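Local coordinates for acetylserotonin O-methyltransferase (PDB 4A6D), which catalyses the transfer of a methyl group from S-adenosylmethionine to N-acetylserotonin, giving melatonin in the last step of its synthesis, and works as a homodimer, at residues 100-111 and 155-166. Numbering follows the deposited sequence. Where two conformers were deposited one is given.
Sequences TSQCSMLKYMGR and QFMQALQEVWSV. With SAM (S-adenosylmethionine), chain D; SO4 (sulfate ion), chain F.
Glu162 reaches from segment 155-166 to the first turn of helix 103-111, joining the S-adenosylmethionine-binding, Rossmann-like methyltransferase part of the fold to a helix that packs against helix 7-31 of the dimerisation domain. With its chain extended, Glu162 OE1 accepts from Met105 N (2.9 Å), met on the syn side but 31° out of the carboxylate plane, while OE2 takes a weak bond from Ser104 N; the negative charge at this helix N-terminus is probably favourable. Gln102, at the N-cap position, folds back at chi2 and spends both amide hydrogens: Gln102 NE2 donates to Glu162 O (2.9 Å) and to Thr100 O within its own loop. With alanine in place of Gln102, the carbonyls of Thr100 and Glu162 would probably lose the amide that links them. Packing is tightest where the helices, crossing at -125°, approach to 7.3 Å: Ala159 CB lies 3.6 Å from Met105 CA and also touches Tyr108 CB. Beside it Phe156 turns its edge to the Tyr108 face in an offset edge-to-face pair, planes at 73°; the far edge of the Phe156 ring nears the cofactor sulfonium, and Trp164 NE1 donates a hydrogen bond to OXT of the cofactor. Gln155, a knob among Ser104, Lys107, Tyr108 and Arg111, bounds the packed part. Beyond it the solvent side is looser: a sulfate, probably from the crystallisation liquor, is bonded by Lys107 NZ and only weakly by Arg111 NH1, while Arg111 NH2 pairs with Glu30. At this boundary Gln155 OE1 lies 2.8 Å from Arg111 NH1.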
loop_
_atom_site.group_PDB
_atom_site.type_symbol
_atom_site.label_atom_id
_atom_site.label_comp_id
_atom_site.label_asym_id
_atom_site.label_seq_id
_atom_site.Cartn_x
_atom_site.Cartn_y
_atom_site.Cartn_z
ATOM N N THR A 100 17.023 0.614 -17.675
ATOM C CA THR A 100 15.904 -0.136 -17.092
ATOM C C THR A 100 15.199 0.534 -15.926
ATOM O O THR A 100 14.411 -0.122 -15.245
ATOM C CB THR A 100 16.283 -1.598 -16.829
ATOM O OG1 THR A 100 17.460 -1.651 -16.023
ATOM C CG2 THR A 100 16.489 -2.375 -18.123
ATOM N N SER A 101 15.434 1.855 -15.736
ATOM C CA SER A 101 14.860 2.718 -14.696
ATOM C C SER A 101 13.338 2.609 -14.614
ATOM O O SER A 101 12.667 2.672 -15.637
ATOM C CB SER A 101 15.248 4.171 -14.950
ATOM O OG SER A 101 14.935 4.999 -13.842
ATOM N N GLN A 102 12.794 2.458 -13.390
ATOM C CA GLN A 102 11.350 2.343 -13.184
ATOM C C GLN A 102 10.785 3.505 -12.382
ATOM O O GLN A 102 9.588 3.533 -12.095
ATOM C CB GLN A 102 10.965 0.958 -12.622
ATOM C CG GLN A 102 11.317 -0.227 -13.550
ATOM C CD GLN A 102 10.641 -0.192 -14.908
ATOM O OE1 GLN A 102 9.404 -0.109 -15.033
ATOM N NE2 GLN A 102 11.445 -0.281 -15.961
ATOM N N CYS A 103 11.649 4.512 -12.121
ATOM C CA CYS A 103 11.440 5.767 -11.379
ATOM C C CYS A 103 10.138 6.485 -11.621
ATOM O O CYS A 103 9.395 6.725 -10.669
ATOM C CB CYS A 103 12.604 6.716 -11.626
ATOM S SG CYS A 103 14.007 6.462 -10.534
ATOM N N SER A 104 9.929 6.942 -12.877
ATOM C CA SER A 104 8.777 7.731 -13.314
ATOM C C SER A 104 7.441 7.032 -13.129
ATOM O O SER A 104 6.462 7.703 -12.820
ATOM C CB SER A 104 8.991 8.273 -14.720
ATOM O OG SER A 104 10.054 9.212 -14.690
ATOM N N MET A 105 7.416 5.695 -13.283
ATOM C CA MET A 105 6.211 4.894 -13.079
ATOM C C MET A 105 5.902 4.839 -11.585
ATOM O O MET A 105 4.744 5.015 -11.202
ATOM C CB MET A 105 6.365 3.477 -13.678
ATOM C CG MET A 105 5.091 2.638 -13.602
ATOM S SD MET A 105 3.701 3.385 -14.485
ATOM C CE MET A 105 2.336 2.705 -13.601
ATOM N N LEU A 106 6.938 4.632 -10.743
ATOM C CA LEU A 106 6.818 4.578 -9.290
ATOM C C LEU A 106 6.289 5.893 -8.730
ATOM O O LEU A 106 5.285 5.879 -8.023
ATOM C CB LEU A 106 8.137 4.158 -8.654
ATOM C CG LEU A 106 8.596 2.740 -8.979
ATOM C CD1 LEU A 106 9.882 2.437 -8.284
ATOM C CD2 LEU A 106 7.555 1.715 -8.593
ATOM N N LYS A 107 6.862 7.026 -9.173
ATOM C CA LYS A 107 6.404 8.368 -8.828
ATOM C C LYS A 107 4.950 8.554 -9.301
ATOM O O LYS A 107 4.152 9.109 -8.559
ATOM C CB LYS A 107 7.304 9.416 -9.487
ATOM C CG LYS A 107 8.691 9.547 -8.878
ATOM C CD LYS A 107 9.564 10.371 -9.805
ATOM C CE LYS A 107 10.876 10.742 -9.184
ATOM N NZ LYS A 107 11.609 11.700 -10.042
ATOM N N TYR A 108 4.590 8.048 -10.504
ATOM C CA TYR A 108 3.214 8.162 -11.010
ATOM C C TYR A 108 2.226 7.349 -10.168
ATOM O O TYR A 108 1.147 7.857 -9.868
ATOM C CB TYR A 108 3.118 7.794 -12.504
ATOM C CG TYR A 108 1.710 7.849 -13.058
ATOM C CD1 TYR A 108 1.177 9.040 -13.549
ATOM C CD2 TYR A 108 0.901 6.714 -13.080
ATOM C CE1 TYR A 108 -0.118 9.095 -14.068
ATOM C CE2 TYR A 108 -0.397 6.757 -13.593
ATOM C CZ TYR A 108 -0.903 7.950 -14.083
ATOM O OH TYR A 108 -2.188 7.995 -14.569
ATOM N N MET A 109 2.575 6.076 -9.834
ATOM C CA MET A 109 1.762 5.185 -8.977
ATOM C C MET A 109 1.522 5.885 -7.604
ATOM O O MET A 109 0.404 5.891 -7.077
ATOM C CB MET A 109 2.473 3.835 -8.731
ATOM C CG MET A 109 2.496 2.902 -9.918
ATOM S SD MET A 109 2.976 1.238 -9.384
ATOM C CE MET A 109 3.583 0.629 -10.782
ATOM N N GLY A 110 2.577 6.513 -7.095
ATOM C CA GLY A 110 2.550 7.236 -5.836
ATOM C C GLY A 110 1.664 8.455 -5.827
ATOM O O GLY A 110 0.915 8.654 -4.877
ATOM N N ARG A 111 1.729 9.258 -6.890
ATOM C CA ARG A 111 0.982 10.513 -7.044
ATOM C C ARG A 111 -0.464 10.354 -7.531
ATOM O O ARG A 111 -1.307 11.148 -7.142
ATOM C CB ARG A 111 1.762 11.508 -7.947
ATOM C CG ARG A 111 3.063 12.026 -7.311
ATOM C CD ARG A 111 4.097 12.541 -8.309
ATOM N NE ARG A 111 5.423 12.663 -7.689
ATOM C CZ ARG A 111 6.553 12.908 -8.349
ATOM N NH1 ARG A 111 6.540 13.060 -9.668
ATOM N NH2 ARG A 111 7.705 12.999 -7.695
ATOM N N GLN A 155 4.675 13.414 -17.307
ATOM C CA GLN A 155 4.874 12.383 -16.284
ATOM C C GLN A 155 4.236 11.044 -16.687
ATOM O O GLN A 155 4.915 10.017 -16.604
ATOM C CB GLN A 155 4.457 12.870 -14.865
ATOM C CG GLN A 155 4.306 11.773 -13.790
ATOM C CD GLN A 155 5.596 11.299 -13.133
ATOM O OE1 GLN A 155 5.823 11.522 -11.934
ATOM N NE2 GLN A 155 6.423 10.547 -13.862
ATOM N N PHE A 156 2.970 11.055 -17.160
ATOM C CA PHE A 156 2.284 9.838 -17.616
ATOM C C PHE A 156 3.116 9.151 -18.720
ATOM O O PHE A 156 3.396 7.950 -18.639
ATOM C CB PHE A 156 0.861 10.158 -18.130
ATOM C CG PHE A 156 0.058 8.947 -18.554
ATOM C CD1 PHE A 156 -0.627 8.183 -17.618
ATOM C CD2 PHE A 156 0.014 8.552 -19.896
ATOM C CE1 PHE A 156 -1.353 7.046 -18.008
ATOM C CE2 PHE A 156 -0.710 7.409 -20.294
ATOM C CZ PHE A 156 -1.401 6.670 -19.350
ATOM N N MET A 157 3.534 9.943 -19.727
ATOM C CA MET A 157 4.324 9.516 -20.884
ATOM C C MET A 157 5.683 8.955 -20.512
ATOM O O MET A 157 6.111 7.959 -21.102
ATOM C CB MET A 157 4.485 10.680 -21.854
ATOM C CG MET A 157 3.247 10.937 -22.679
ATOM S SD MET A 157 3.434 12.373 -23.751
ATOM C CE MET A 157 4.756 11.790 -24.859
ATOM N N GLN A 158 6.359 9.589 -19.518
ATOM C CA GLN A 158 7.666 9.153 -19.040
ATOM C C GLN A 158 7.484 7.847 -18.275
ATOM O O GLN A 158 8.334 6.962 -18.368
ATOM C CB GLN A 158 8.275 10.195 -18.094
ATOM C CG GLN A 158 8.779 11.502 -18.711
ATOM C CD GLN A 158 9.078 12.513 -17.609
ATOM O OE1 GLN A 158 8.260 12.770 -16.714
ATOM N NE2 GLN A 158 10.272 13.090 -17.625
ATOM N N ALA A 159 6.369 7.735 -17.524
ATOM C CA ALA A 159 6.048 6.580 -16.684
ATOM C C ALA A 159 5.825 5.343 -17.518
ATOM O O ALA A 159 6.467 4.315 -17.280
ATOM C CB ALA A 159 4.824 6.870 -15.812
ATOM N N LEU A 160 4.965 5.458 -18.528
ATOM C CA LEU A 160 4.623 4.353 -19.423
ATOM C C LEU A 160 5.736 3.769 -20.292
ATOM O O LEU A 160 5.739 2.557 -20.517
ATOM C CB LEU A 160 3.303 4.600 -20.179
ATOM C CG LEU A 160 2.057 4.172 -19.362
ATOM C CD1 LEU A 160 1.719 5.162 -18.248
ATOM C CD2 LEU A 160 0.869 3.965 -20.231
ATOM N N GLN A 161 6.716 4.594 -20.706
ATOM C CA GLN A 161 7.832 4.128 -21.541
ATOM C C GLN A 161 8.778 3.147 -20.851
ATOM O O GLN A 161 9.420 2.308 -21.504
ATOM C CB GLN A 161 8.596 5.316 -22.157
ATOM C CG GLN A 161 9.621 6.019 -21.268
ATOM C CD GLN A 161 10.410 7.069 -22.015
ATOM O OE1 GLN A 161 10.274 7.253 -23.242
ATOM N NE2 GLN A 161 11.266 7.777 -21.279
ATOM N N GLU A 162 8.843 3.262 -19.516
ATOM C CA GLU A 162 9.719 2.519 -18.631
ATOM C C GLU A 162 9.612 1.000 -18.672
ATOM O O GLU A 162 10.659 0.334 -18.672
ATOM C CB GLU A 162 9.678 3.103 -17.228
ATOM C CG GLU A 162 10.352 4.463 -17.165
ATOM C CD GLU A 162 10.435 5.075 -15.787
ATOM O OE1 GLU A 162 9.580 4.745 -14.936
ATOM O OE2 GLU A 162 11.339 5.913 -15.567
ATOM N N VAL A 163 8.384 0.440 -18.764
ATOM C CA VAL A 163 8.238 -1.023 -18.808
ATOM C C VAL A 163 8.907 -1.669 -20.044
ATOM O O VAL A 163 9.473 -2.773 -19.946
ATOM C CB VAL A 163 6.789 -1.516 -18.568
ATOM C CG1 VAL A 163 5.895 -1.260 -19.791
ATOM C CG2 VAL A 163 6.776 -2.999 -18.154
ATOM N N TRP A 164 8.890 -0.948 -21.181
ATOM C CA TRP A 164 9.468 -1.452 -22.417
ATOM C C TRP A 164 10.984 -1.648 -22.409
ATOM O O TRP A 164 11.497 -2.476 -23.167
ATOM C CB TRP A 164 8.904 -0.713 -23.630
ATOM C CG TRP A 164 7.401 -0.583 -23.581
ATOM C CD1 TRP A 164 6.678 0.573 -23.601
ATOM C CD2 TRP A 164 6.448 -1.652 -23.401
ATOM N NE1 TRP A 164 5.335 0.297 -23.444
ATOM C CE2 TRP A 164 5.165 -1.064 -23.338
ATOM C CE3 TRP A 164 6.564 -3.061 -23.250
ATOM C CZ2 TRP A 164 4.002 -1.823 -23.160
ATOM C CZ3 TRP A 164 5.411 -3.815 -23.063
ATOM C CH2 TRP A 164 4.146 -3.195 -23.021
ATOM N N SER A 165 11.686 -0.974 -21.486
ATOM C CA SER A 165 13.131 -1.133 -21.307
ATOM C C SER A 165 13.459 -2.541 -20.758
ATOM O O SER A 165 14.568 -3.037 -20.965
ATOM C CB SER A 165 13.673 -0.059 -20.368
ATOM O OG SER A 165 13.092 -0.125 -19.077
ATOM N N VAL A 166 12.477 -3.181 -20.085
ATOM C CA VAL A 166 12.589 -4.534 -19.525
ATOM C C VAL A 166 11.747 -5.566 -20.279
ATOM O O VAL A 166 12.215 -6.673 -20.487
ATOM C CB VAL A 166 12.303 -4.603 -17.999
ATOM C CG1 VAL A 166 13.589 -4.554 -17.202
ATOM C CG2 VAL A 166 11.353 -3.509 -17.543
HETATM N N SAM D . 1.187 2.097 -26.054
HETATM C CA SAM D . 1.836 2.839 -24.951
HETATM C C SAM D . 2.538 2.004 -23.860
HETATM O O SAM D . 2.127 0.881 -23.650
HETATM O OXT SAM D . 3.518 2.428 -23.167
HETATM C CB SAM D . 0.802 3.787 -24.398
HETATM C CG SAM D . -0.332 3.086 -23.641
HETATM S SD SAM D . -1.422 4.377 -22.939
HETATM C CE SAM D . -2.304 3.443 -21.758
HETATM C "C5'" SAM D . -2.792 4.481 -24.137
HETATM C "C4'" SAM D . -2.300 5.431 -25.239
HETATM O "O4'" SAM D . -3.411 5.592 -26.103
HETATM C "C3'" SAM D . -1.925 6.860 -24.687
HETATM O "O3'" SAM D . -0.634 7.279 -25.159
HETATM C "C2'" SAM D . -3.119 7.736 -25.192
HETATM O "O2'" SAM D . -2.868 9.116 -25.454
HETATM C "C1'" SAM D . -3.498 6.989 -26.484
HETATM N N9 SAM D . -4.876 7.284 -26.930
HETATM C C8 SAM D . -6.020 7.295 -26.136
HETATM N N7 SAM D . -7.060 7.582 -26.861
HETATM C C5 SAM D . -6.654 7.838 -28.166
HETATM C C6 SAM D . -7.284 8.212 -29.369
HETATM N N6 SAM D . -8.633 8.334 -29.390
HETATM N N1 SAM D . -6.532 8.339 -30.520
HETATM C C2 SAM D . -5.197 8.220 -30.503
HETATM N N3 SAM D . -4.571 7.876 -29.368
HETATM C C4 SAM D . -5.237 7.624 -28.223
HETATM S S SO4 F . 9.387 14.230 -11.881
HETATM O O1 SO4 F . 9.623 14.196 -10.426
HETATM O O2 SO4 F . 8.067 14.811 -12.143
HETATM O O3 SO4 F . 10.420 15.046 -12.516
HETATM O O4 SO4 F . 9.443 12.863 -12.444
#